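Salmonella typhimurium DB7155 bacteriophage DET7 tailspike (Bacteriophage, PDB 2V5I) is the phage's receptor-binding tailspike, which binds and probably cleaves the O-antigen polysaccharide of its Salmonella host as a trimer of beta-helical subunits. Local coordinates at residues S84-S93 against E167-Y178; I202-L213 against G229-G237. All coordinates share one frame; numbering follows the deposited sequence.

Contact 1 (S84-S93 against E167-Y178)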
loop_
_atom_site.group_PDB
_atom_site.type_symbol
_atom_site.label_atom_id
_atom_site.label_comp_id
_atom_site.label_asym_id
_atom_site.label_seq_id
_atom_site.Cartn_x
_atom_site.Cartn_y
_atom_site.Cartn_z
ATOM N N SER A 84 -26.256 -22.627 1.707
ATOM C CA SER A 84 -26.833 -22.300 3.001
ATOM C C SER A 84 -26.083 -21.095 3.623
ATOM O O SER A 84 -24.892 -20.947 3.401
ATOM C CB SER A 84 -26.764 -23.507 3.951
ATOM O OG SER A 84 -27.604 -24.589 3.500
ATOM N N VAL A 85 -26.752 -20.382 4.528
ATOM C CA VAL A 85 -26.160 -19.192 5.195
ATOM C C VAL A 85 -26.488 -19.298 6.662
ATOM O O VAL A 85 -27.619 -19.577 6.995
ATOM C CB VAL A 85 -26.715 -17.882 4.623
ATOM C CG1 VAL A 85 -26.236 -16.688 5.416
ATOM C CG2 VAL A 85 -26.287 -17.764 3.162
ATOM N N ILE A 86 -25.510 -19.020 7.506
ATOM C CA ILE A 86 -25.714 -18.934 8.966
ATOM C C ILE A 86 -25.395 -17.517 9.402
ATOM O O ILE A 86 -24.238 -17.097 9.341
ATOM C CB ILE A 86 -24.787 -19.967 9.719
ATOM C CG1 ILE A 86 -24.993 -21.385 9.128
ATOM C CG2 ILE A 86 -25.132 -19.974 11.174
ATOM C CD1 ILE A 86 -24.033 -22.450 9.736
ATOM N N ASN A 87 -26.428 -16.762 9.780
ATOM C CA ASN A 87 -26.279 -15.360 10.186
ATOM C C ASN A 87 -26.177 -15.219 11.687
ATOM O O ASN A 87 -27.048 -15.669 12.440
ATOM C CB ASN A 87 -27.509 -14.547 9.714
ATOM C CG ASN A 87 -27.581 -14.429 8.207
ATOM O OD1 ASN A 87 -28.571 -14.841 7.536
ATOM N ND2 ASN A 87 -26.543 -13.882 7.654
ATOM N N GLN A 88 -25.124 -14.531 12.136
ATOM C CA GLN A 88 -24.947 -14.141 13.533
ATOM C C GLN A 88 -24.930 -15.274 14.565
ATOM O O GLN A 88 -25.443 -15.126 15.683
ATOM C CB GLN A 88 -25.952 -13.016 13.968
ATOM C CG GLN A 88 -25.822 -11.696 13.242
ATOM C CD GLN A 88 -26.963 -10.703 13.566
ATOM O OE1 GLN A 88 -28.011 -10.701 12.916
ATOM N NE2 GLN A 88 -26.750 -9.861 14.547
ATOM N N PRO A 89 -24.286 -16.422 14.218
ATOM C CA PRO A 89 -24.188 -17.457 15.222
ATOM C C PRO A 89 -23.325 -16.954 16.383
ATOM O O PRO A 89 -22.459 -16.079 16.224
ATOM C CB PRO A 89 -23.521 -18.616 14.493
ATOM C CG PRO A 89 -22.686 -17.945 13.469
ATOM C CD PRO A 89 -23.510 -16.748 13.032
ATOM N N PHE A 90 -23.568 -17.496 17.580
ATOM C CA PHE A 90 -22.741 -17.160 18.730
ATOM C C PHE A 90 -22.495 -18.475 19.514
ATOM O O PHE A 90 -23.456 -19.055 20.075
ATOM C CB PHE A 90 -23.451 -16.123 19.630
ATOM C CG PHE A 90 -22.583 -15.514 20.690
ATOM C CD1 PHE A 90 -22.337 -16.179 21.889
ATOM C CD2 PHE A 90 -22.004 -14.275 20.502
ATOM C CE1 PHE A 90 -21.531 -15.606 22.900
ATOM C CE2 PHE A 90 -21.182 -13.706 21.469
ATOM C CZ PHE A 90 -20.957 -14.370 22.690
ATOM N N MET A 91 -21.228 -18.956 19.544
ATOM C CA MET A 91 -20.836 -20.165 20.271
ATOM C C MET A 91 -20.248 -19.777 21.623
ATOM O O MET A 91 -19.360 -18.919 21.676
ATOM C CB MET A 91 -19.782 -20.897 19.445
ATOM C CG MET A 91 -20.246 -21.267 18.105
ATOM S SD MET A 91 -21.722 -22.289 17.983
ATOM C CE MET A 91 -21.242 -23.733 18.897
ATOM N N GLU A 92 -20.769 -20.339 22.731
ATOM C CA GLU A 92 -20.244 -20.011 24.074
ATOM C C GLU A 92 -20.009 -21.296 24.855
ATOM O O GLU A 92 -20.845 -22.212 24.841
ATOM C CB GLU A 92 -21.225 -19.111 24.809
ATOM C CG GLU A 92 -20.835 -18.877 26.282
ATOM C CD GLU A 92 -21.666 -17.843 26.973
ATOM O OE1 GLU A 92 -22.357 -17.024 26.320
ATOM O OE2 GLU A 92 -21.595 -17.817 28.227
ATOM N N SER A 93 -18.834 -21.424 25.465
ATOM C CA SER A 93 -18.564 -22.608 26.266
ATOM C C SER A 93 -19.457 -22.628 27.459
ATOM O O SER A 93 -19.834 -21.576 27.969
ATOM C CB SER A 93 -17.099 -22.713 26.696
ATOM O OG SER A 93 -16.713 -21.603 27.534
ATOM N N GLU A 167 -21.880 -20.192 3.861
ATOM C CA GLU A 167 -21.321 -18.927 4.417
ATOM C C GLU A 167 -21.789 -18.724 5.840
ATOM O O GLU A 167 -22.976 -18.885 6.112
ATOM C CB GLU A 167 -21.820 -17.743 3.631
ATOM C CG GLU A 167 -21.127 -17.593 2.304
ATOM C CD GLU A 167 -21.183 -16.150 1.773
ATOM O OE1 GLU A 167 -21.867 -15.299 2.383
ATOM O OE2 GLU A 167 -20.551 -15.873 0.727
ATOM N N ILE A 168 -20.866 -18.325 6.704
ATOM C CA ILE A 168 -21.184 -17.880 8.078
ATOM C C ILE A 168 -20.907 -16.382 8.093
ATOM O O ILE A 168 -19.860 -15.953 7.597
ATOM C CB ILE A 168 -20.251 -18.575 9.104
ATOM C CG1 ILE A 168 -20.600 -20.054 9.202
ATOM C CG2 ILE A 168 -20.396 -17.898 10.450
ATOM C CD1 ILE A 168 -19.761 -20.833 10.185
ATOM N N ARG A 169 -21.883 -15.587 8.524
ATOM C CA ARG A 169 -21.749 -14.145 8.520
ATOM C C ARG A 169 -21.883 -13.589 9.930
ATOM O O ARG A 169 -22.772 -14.020 10.685
ATOM C CB ARG A 169 -22.843 -13.526 7.641
ATOM C CG ARG A 169 -22.764 -13.964 6.159
ATOM C CD ARG A 169 -23.888 -13.372 5.324
ATOM N NE ARG A 169 -23.848 -13.941 3.969
ATOM C CZ ARG A 169 -24.874 -13.948 3.115
ATOM N NH1 ARG A 169 -26.049 -13.414 3.449
ATOM N NH2 ARG A 169 -24.715 -14.507 1.927
ATOM N N ASN A 170 -21.021 -12.645 10.296
ATOM C CA ASN A 170 -21.149 -11.927 11.612
ATOM C C ASN A 170 -21.142 -12.860 12.827
ATOM O O ASN A 170 -21.879 -12.658 13.822
ATOM C CB ASN A 170 -22.408 -11.047 11.549
ATOM C CG ASN A 170 -22.369 -10.061 10.410
ATOM O OD1 ASN A 170 -21.516 -9.170 10.394
ATOM N ND2 ASN A 170 -23.278 -10.190 9.462
ATOM N N ALA A 171 -20.255 -13.857 12.744
ATOM C CA ALA A 171 -20.086 -14.852 13.848
ATOM C C ALA A 171 -19.508 -14.215 15.085
ATOM O O ALA A 171 -18.686 -13.307 15.041
ATOM C CB ALA A 171 -19.209 -16.011 13.424
ATOM N N GLY A 172 -19.968 -14.712 16.233
ATOM C CA GLY A 172 -19.379 -14.350 17.505
ATOM C C GLY A 172 -19.140 -15.539 18.408
ATOM O O GLY A 172 -19.389 -16.702 18.094
ATOM N N GLY A 173 -18.618 -15.231 19.586
ATOM C CA GLY A 173 -18.476 -16.265 20.612
ATOM C C GLY A 173 -17.584 -15.940 21.764
ATOM O O GLY A 173 -16.923 -14.869 21.807
ATOM N N LEU A 174 -17.660 -16.844 22.760
ATOM C CA LEU A 174 -16.824 -16.835 23.956
ATOM C C LEU A 174 -16.263 -18.222 24.156
ATOM O O LEU A 174 -17.013 -19.189 24.345
ATOM C CB LEU A 174 -17.682 -16.478 25.189
ATOM C CG LEU A 174 -18.202 -15.024 25.256
ATOM C CD1 LEU A 174 -19.149 -14.851 26.442
ATOM C CD2 LEU A 174 -17.105 -14.066 25.399
ATOM N N MET A 175 -14.939 -18.346 24.137
ATOM C CA MET A 175 -14.235 -19.614 24.095
ATOM C C MET A 175 -14.748 -20.478 22.960
ATOM O O MET A 175 -15.048 -21.660 23.155
ATOM C CB MET A 175 -14.316 -20.345 25.474
ATOM C CG MET A 175 -13.681 -19.466 26.555
ATOM S SD MET A 175 -11.865 -19.565 26.470
ATOM C CE MET A 175 -11.351 -18.055 27.212
ATOM N N ALA A 176 -14.779 -19.878 21.746
ATOM C CA ALA A 176 -15.454 -20.441 20.589
ATOM C C ALA A 176 -14.484 -20.920 19.521
ATOM O O ALA A 176 -13.347 -20.473 19.462
ATOM C CB ALA A 176 -16.372 -19.377 19.965
ATOM N N ALA A 177 -14.946 -21.896 18.738
ATOM C CA ALA A 177 -14.265 -22.293 17.492
ATOM C C ALA A 177 -15.259 -22.573 16.375
ATOM O O ALA A 177 -16.319 -23.068 16.614
ATOM C CB ALA A 177 -13.424 -23.499 17.719
ATOM N N TYR A 178 -14.864 -22.231 15.127
ATOM C CA TYR A 178 -15.601 -22.565 13.963
ATOM C C TYR A 178 -14.704 -23.445 13.109
ATOM O O TYR A 178 -13.587 -23.074 12.780
ATOM C CB TYR A 178 -15.980 -21.268 13.217
ATOM C CG TYR A 178 -17.019 -20.478 13.987
ATOM C CD1 TYR A 178 -16.644 -19.539 14.981
ATOM C CD2 TYR A 178 -18.382 -20.679 13.755
ATOM C CE1 TYR A 178 -17.625 -18.865 15.714
ATOM C CE2 TYR A 178 -19.356 -20.006 14.491
ATOM C CZ TYR A 178 -18.963 -19.083 15.440
ATOM O OH TYR A 178 -19.985 -18.433 16.119
HETATM O O HOH W 1 -25.523 -11.977 9.455
#
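Val85 to Asn87 pair with Glu167 to Arg169 as parallel strands, their axes 4.8 Å apart at 12°. Four backbone hydrogen bonds join them, from Glu167 N to Ser84 O at one end to Gln88 N and Arg169 O at the other. Pairing resumes with Phe90 to Glu92 beside Gly172 to Leu174. Gly172 O accepts from Met91 N, which sits above the carbonyl plane, and from Tyr178 OH at 2.7 Å in that plane. The segments are successive rungs of a right-handed parallel beta-helix, as in the P22 tailspike family. Ile86, Ile168 and Met91 lie on the face that packs against strand 156-161, across the interior. Met91 CG is anti to the carbonyl carbon (chi1 -59°) and lies 3.7 Å from Tyr178 CZ; the chain beyond it bends away. On the other face, Phe90 lays its ring flat over Gly173, whose CA is 3.7 Å from the ring centroid. With Phe90 CG anti to the backbone N (chi1 -169°), CZ also meets Leu174 CG. Arg169 runs extended beside Asn87. Val85 CG1 sits over one face of the guanidinium, toward its rim, 3.8 Å from Arg169 CZ. NE and NH2 of Arg169 both grip Glu167 OE1, which keeps the guanidinium in place. A water bridges Asn87 ND2 and Asn170 ND2. Gln88 NE2 bonds to Gly83 O of the second subunit.

Contact 2 (I202-L213 against G229-G237)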
loop_
_atom_site.group_PDB
_atom_site.type_symbol
_atom_site.label_atom_id
_atom_site.label_comp_id
_atom_site.label_asym_id
_atom_site.label_seq_id
_atom_site.Cartn_x
_atom_site.Cartn_y
_atom_site.Cartn_z
ATOM N N ILE A 202 -10.855 -20.036 13.615
ATOM C CA ILE A 202 -11.477 -20.481 12.371
ATOM C C ILE A 202 -10.509 -21.430 11.675
ATOM O O ILE A 202 -9.380 -21.053 11.451
ATOM C CB ILE A 202 -11.792 -19.284 11.446
ATOM C CG1 ILE A 202 -12.650 -18.226 12.212
ATOM C CG2 ILE A 202 -12.479 -19.771 10.164
ATOM C CD1 ILE A 202 -12.718 -16.836 11.587
ATOM N N THR A 203 -10.978 -22.634 11.341
ATOM C CA THR A 203 -10.122 -23.659 10.761
ATOM C C THR A 203 -10.812 -24.320 9.570
ATOM O O THR A 203 -11.979 -24.657 9.639
ATOM C CB THR A 203 -9.885 -24.792 11.819
ATOM O OG1 THR A 203 -9.264 -24.252 12.979
ATOM C CG2 THR A 203 -9.038 -25.916 11.236
ATOM N N PHE A 204 -10.098 -24.393 8.451
ATOM C CA PHE A 204 -10.509 -25.223 7.331
ATOM C C PHE A 204 -9.570 -26.417 7.273
ATOM O O PHE A 204 -8.395 -26.262 6.919
ATOM C CB PHE A 204 -10.402 -24.383 6.033
ATOM C CG PHE A 204 -11.401 -23.292 5.941
ATOM C CD1 PHE A 204 -12.700 -23.557 5.674
ATOM C CD2 PHE A 204 -11.036 -21.943 6.224
ATOM C CE1 PHE A 204 -13.668 -22.485 5.597
ATOM C CE2 PHE A 204 -11.996 -20.938 6.117
ATOM C CZ PHE A 204 -13.278 -21.222 5.863
ATOM N N GLU A 205 -10.116 -27.599 7.591
ATOM C CA GLU A 205 -9.358 -28.828 7.694
ATOM C C GLU A 205 -9.793 -29.748 6.532
ATOM O O GLU A 205 -10.957 -30.164 6.466
ATOM C CB GLU A 205 -9.702 -29.469 9.031
ATOM C CG GLU A 205 -9.013 -30.794 9.254
ATOM C CD GLU A 205 -9.871 -31.988 8.782
ATOM O OE1 GLU A 205 -10.942 -32.309 9.397
ATOM O OE2 GLU A 205 -9.488 -32.655 7.794
ATOM N N ASN A 206 -8.875 -29.974 5.575
ATOM C CA ASN A 206 -9.127 -30.834 4.438
ATOM C C ASN A 206 -8.094 -31.969 4.311
ATOM O O ASN A 206 -7.534 -32.215 3.241
ATOM C CB ASN A 206 -9.166 -29.971 3.152
ATOM C CG ASN A 206 -10.360 -29.058 3.128
ATOM O OD1 ASN A 206 -10.306 -27.957 3.693
ATOM N ND2 ASN A 206 -11.432 -29.490 2.507
ATOM N N LEU A 207 -7.847 -32.657 5.410
ATOM C CA LEU A 207 -6.806 -33.691 5.458
ATOM C C LEU A 207 -7.133 -34.892 4.561
ATOM O O LEU A 207 -6.199 -35.570 4.083
ATOM C CB LEU A 207 -6.592 -34.160 6.913
ATOM C CG LEU A 207 -5.947 -33.112 7.844
ATOM C CD1 LEU A 207 -5.909 -33.602 9.265
ATOM C CD2 LEU A 207 -4.546 -32.804 7.378
ATOM N N SER A 208 -8.437 -35.149 4.402
ATOM C CA SER A 208 -8.959 -36.241 3.554
ATOM C C SER A 208 -9.736 -35.693 2.377
ATOM O O SER A 208 -10.229 -34.609 2.422
ATOM C CB SER A 208 -9.980 -37.091 4.329
ATOM O OG SER A 208 -9.572 -37.372 5.641
ATOM N N GLY A 209 -9.939 -36.507 1.362
ATOM C CA GLY A 209 -10.730 -36.074 0.224
ATOM C C GLY A 209 -9.921 -35.163 -0.674
ATOM O O GLY A 209 -8.694 -35.243 -0.711
ATOM N N ASP A 210 -10.612 -34.361 -1.474
ATOM C CA ASP A 210 -9.987 -33.400 -2.351
ATOM C C ASP A 210 -9.300 -32.321 -1.484
ATOM O O ASP A 210 -9.743 -32.051 -0.382
ATOM C CB ASP A 210 -11.026 -32.740 -3.249
ATOM C CG ASP A 210 -11.538 -33.687 -4.367
ATOM O OD1 ASP A 210 -10.958 -34.772 -4.532
ATOM O OD2 ASP A 210 -12.504 -33.315 -5.075
ATOM N N TRP A 211 -8.226 -31.746 -1.989
ATOM C CA TRP A 211 -7.608 -30.596 -1.289
ATOM C C TRP A 211 -8.673 -29.548 -1.149
ATOM O O TRP A 211 -9.494 -29.314 -2.060
ATOM C CB TRP A 211 -6.425 -30.045 -2.089
ATOM C CG TRP A 211 -5.180 -30.914 -1.969
ATOM C CD1 TRP A 211 -5.033 -32.193 -2.425
ATOM C CD2 TRP A 211 -3.958 -30.590 -1.299
ATOM N NE1 TRP A 211 -3.756 -32.659 -2.135
ATOM C CE2 TRP A 211 -3.092 -31.674 -1.441
ATOM C CE3 TRP A 211 -3.492 -29.461 -0.620
ATOM C CZ2 TRP A 211 -1.809 -31.681 -0.873
ATOM C CZ3 TRP A 211 -2.218 -29.457 -0.120
ATOM C CH2 TRP A 211 -1.394 -30.555 -0.206
ATOM N N GLY A 212 -8.627 -28.799 -0.058
ATOM C CA GLY A 212 -9.551 -27.664 0.118
ATOM C C GLY A 212 -9.337 -26.579 -0.933
ATOM O O GLY A 212 -8.230 -26.296 -1.309
ATOM N N LEU A 213 -10.420 -25.943 -1.370
ATOM C CA LEU A 213 -10.414 -24.969 -2.448
ATOM C C LEU A 213 -11.571 -23.998 -2.201
ATOM O O LEU A 213 -12.645 -24.413 -1.788
ATOM C CB LEU A 213 -10.688 -25.642 -3.799
ATOM C CG LEU A 213 -10.804 -24.781 -5.069
ATOM C CD1 LEU A 213 -9.552 -24.009 -5.333
ATOM C CD2 LEU A 213 -11.159 -25.678 -6.262
ATOM N N GLY A 229 -5.484 -17.722 15.016
ATOM C CA GLY A 229 -6.735 -17.079 14.698
ATOM C C GLY A 229 -7.466 -17.767 13.570
ATOM O O GLY A 229 -8.638 -18.103 13.632
ATOM N N VAL A 230 -6.756 -17.852 12.435
ATOM C CA VAL A 230 -7.233 -18.563 11.258
ATOM C C VAL A 230 -6.191 -19.582 10.841
ATOM O O VAL A 230 -5.011 -19.275 10.772
ATOM C CB VAL A 230 -7.482 -17.601 10.019
ATOM C CG1 VAL A 230 -8.018 -18.374 8.805
ATOM C CG2 VAL A 230 -8.423 -16.476 10.375
ATOM N N GLN A 231 -6.616 -20.807 10.573
ATOM C CA GLN A 231 -5.674 -21.809 10.121
ATOM C C GLN A 231 -6.220 -22.711 9.032
ATOM O O GLN A 231 -7.403 -22.960 8.979
ATOM C CB GLN A 231 -5.185 -22.669 11.277
ATOM C CG GLN A 231 -6.201 -23.476 11.926
ATOM C CD GLN A 231 -5.743 -24.015 13.345
ATOM O OE1 GLN A 231 -4.616 -23.785 13.796
ATOM N NE2 GLN A 231 -6.620 -24.747 14.002
ATOM N N PHE A 232 -5.307 -23.119 8.118
ATOM C CA PHE A 232 -5.649 -24.025 7.005
ATOM C C PHE A 232 -4.840 -25.294 7.086
ATOM O O PHE A 232 -3.661 -25.228 7.413
ATOM C CB PHE A 232 -5.280 -23.297 5.658
ATOM C CG PHE A 232 -6.117 -22.096 5.390
ATOM C CD1 PHE A 232 -5.742 -20.858 5.926
ATOM C CD2 PHE A 232 -7.242 -22.189 4.649
ATOM C CE1 PHE A 232 -6.518 -19.742 5.710
ATOM C CE2 PHE A 232 -8.057 -21.025 4.411
ATOM C CZ PHE A 232 -7.620 -19.819 4.956
ATOM N N LEU A 233 -5.480 -26.413 6.705
ATOM C CA LEU A 233 -4.823 -27.735 6.596
ATOM C C LEU A 233 -5.193 -28.353 5.245
ATOM O O LEU A 233 -6.356 -28.525 4.935
ATOM C CB LEU A 233 -5.240 -28.707 7.726
ATOM C CG LEU A 233 -4.892 -28.319 9.143
ATOM C CD1 LEU A 233 -5.931 -27.428 9.750
ATOM C CD2 LEU A 233 -4.766 -29.581 9.977
ATOM N N ARG A 234 -4.181 -28.628 4.421
ATOM C CA ARG A 234 -4.345 -29.256 3.104
ATOM C C ARG A 234 -5.367 -28.525 2.195
ATOM O O ARG A 234 -6.240 -29.129 1.620
ATOM C CB ARG A 234 -4.691 -30.720 3.287
ATOM C CG ARG A 234 -4.479 -31.589 2.038
ATOM C CD ARG A 234 -4.432 -33.070 2.368
ATOM N NE ARG A 234 -4.531 -33.944 1.182
ATOM C CZ ARG A 234 -5.658 -34.259 0.561
ATOM N NH1 ARG A 234 -6.832 -33.773 0.941
ATOM N NH2 ARG A 234 -5.628 -35.081 -0.514
ATOM N N ASN A 235 -5.208 -27.199 2.124
ATOM C CA ASN A 235 -5.897 -26.341 1.156
ATOM C C ASN A 235 -4.914 -25.952 0.047
ATOM O O ASN A 235 -3.758 -25.662 0.314
ATOM C CB ASN A 235 -6.475 -25.115 1.856
ATOM C CG ASN A 235 -7.807 -25.404 2.497
ATOM O OD1 ASN A 235 -8.846 -24.785 2.149
ATOM N ND2 ASN A 235 -7.850 -26.354 3.407
ATOM N N ASN A 236 -5.422 -25.959 -1.193
ATOM C CA ASN A 236 -4.696 -25.523 -2.415
ATOM C C ASN A 236 -5.614 -24.628 -3.215
ATOM O O ASN A 236 -6.576 -25.138 -3.760
ATOM C CB ASN A 236 -4.195 -26.730 -3.186
ATOM C CG ASN A 236 -3.362 -26.345 -4.392
ATOM O OD1 ASN A 236 -3.190 -25.155 -4.681
ATOM N ND2 ASN A 236 -2.731 -27.349 -5.024
ATOM N N GLY A 237 -5.294 -23.338 -3.291
ATOM C CA GLY A 237 -6.153 -22.370 -4.003
ATOM C C GLY A 237 -5.941 -22.491 -5.514
ATOM O O GLY A 237 -6.675 -21.799 -6.295
#
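Arg234 reaches from the end of strand 230-233 into the loop that follows strand 202-205. These parallel strands are neighbouring rungs of the beta-helix, and Arg234 fastens the loop to the next rung. Its CB lies 3.2 Å from Asn206 O. CG is anti to the backbone N (chi1 -162°), which sets it 3.5 Å from the centroid of the six-membered ring of Trp211, over the face. CD has both Asn206 O and Leu207 O to one side. NE and NH2 lie near Trp211 NE1, which sits over one guanidinium face; all are donors, and no bond forms. Arg234 CZ lies 3.9 Å from the centroid of the five-membered ring of Trp211, a cation-pi contact with the planes 31° apart. NH1 donates to both Asn206 O and Gly209 O. NH2 also donates to Gly209 O; this oxygen and Asn206 O both lie near the guanidinium plane. Further back, Phe204 and Phe232 lie side by side on the inner face, nearly parallel but slid apart, and Phe180 stacks on Phe204. On the other face, Gln231 NE2 bonds to Thr203 OG1. Asn235 ND2 bonds to Asn206 OD1 and to Leu233 O, which Asn206 N meets at 3.0 Å from the opposite face of the carbonyl plane.

How the contacts relate
Contact 1 closes along the chain before contact 2 opens, and their centres are about 19 Å apart. They meet where strand 176-181 lies next to strand 202-205: Tyr178 O and Thr203 N are 3.0 Å apart, a probable hydrogen bond. The strand pairs of contact 1 (85-92 with 167-173) lie on one face of the beta-helix; past the corner at 174-175 its chain joins the face that holds contact 2. Their surroundings differ. Contact 1 is buried and touches both other subunits, whereas no other chain touches contact 2, whose loop is partly exposed. No O-antigen ligand is present to relate either contact to a binding site.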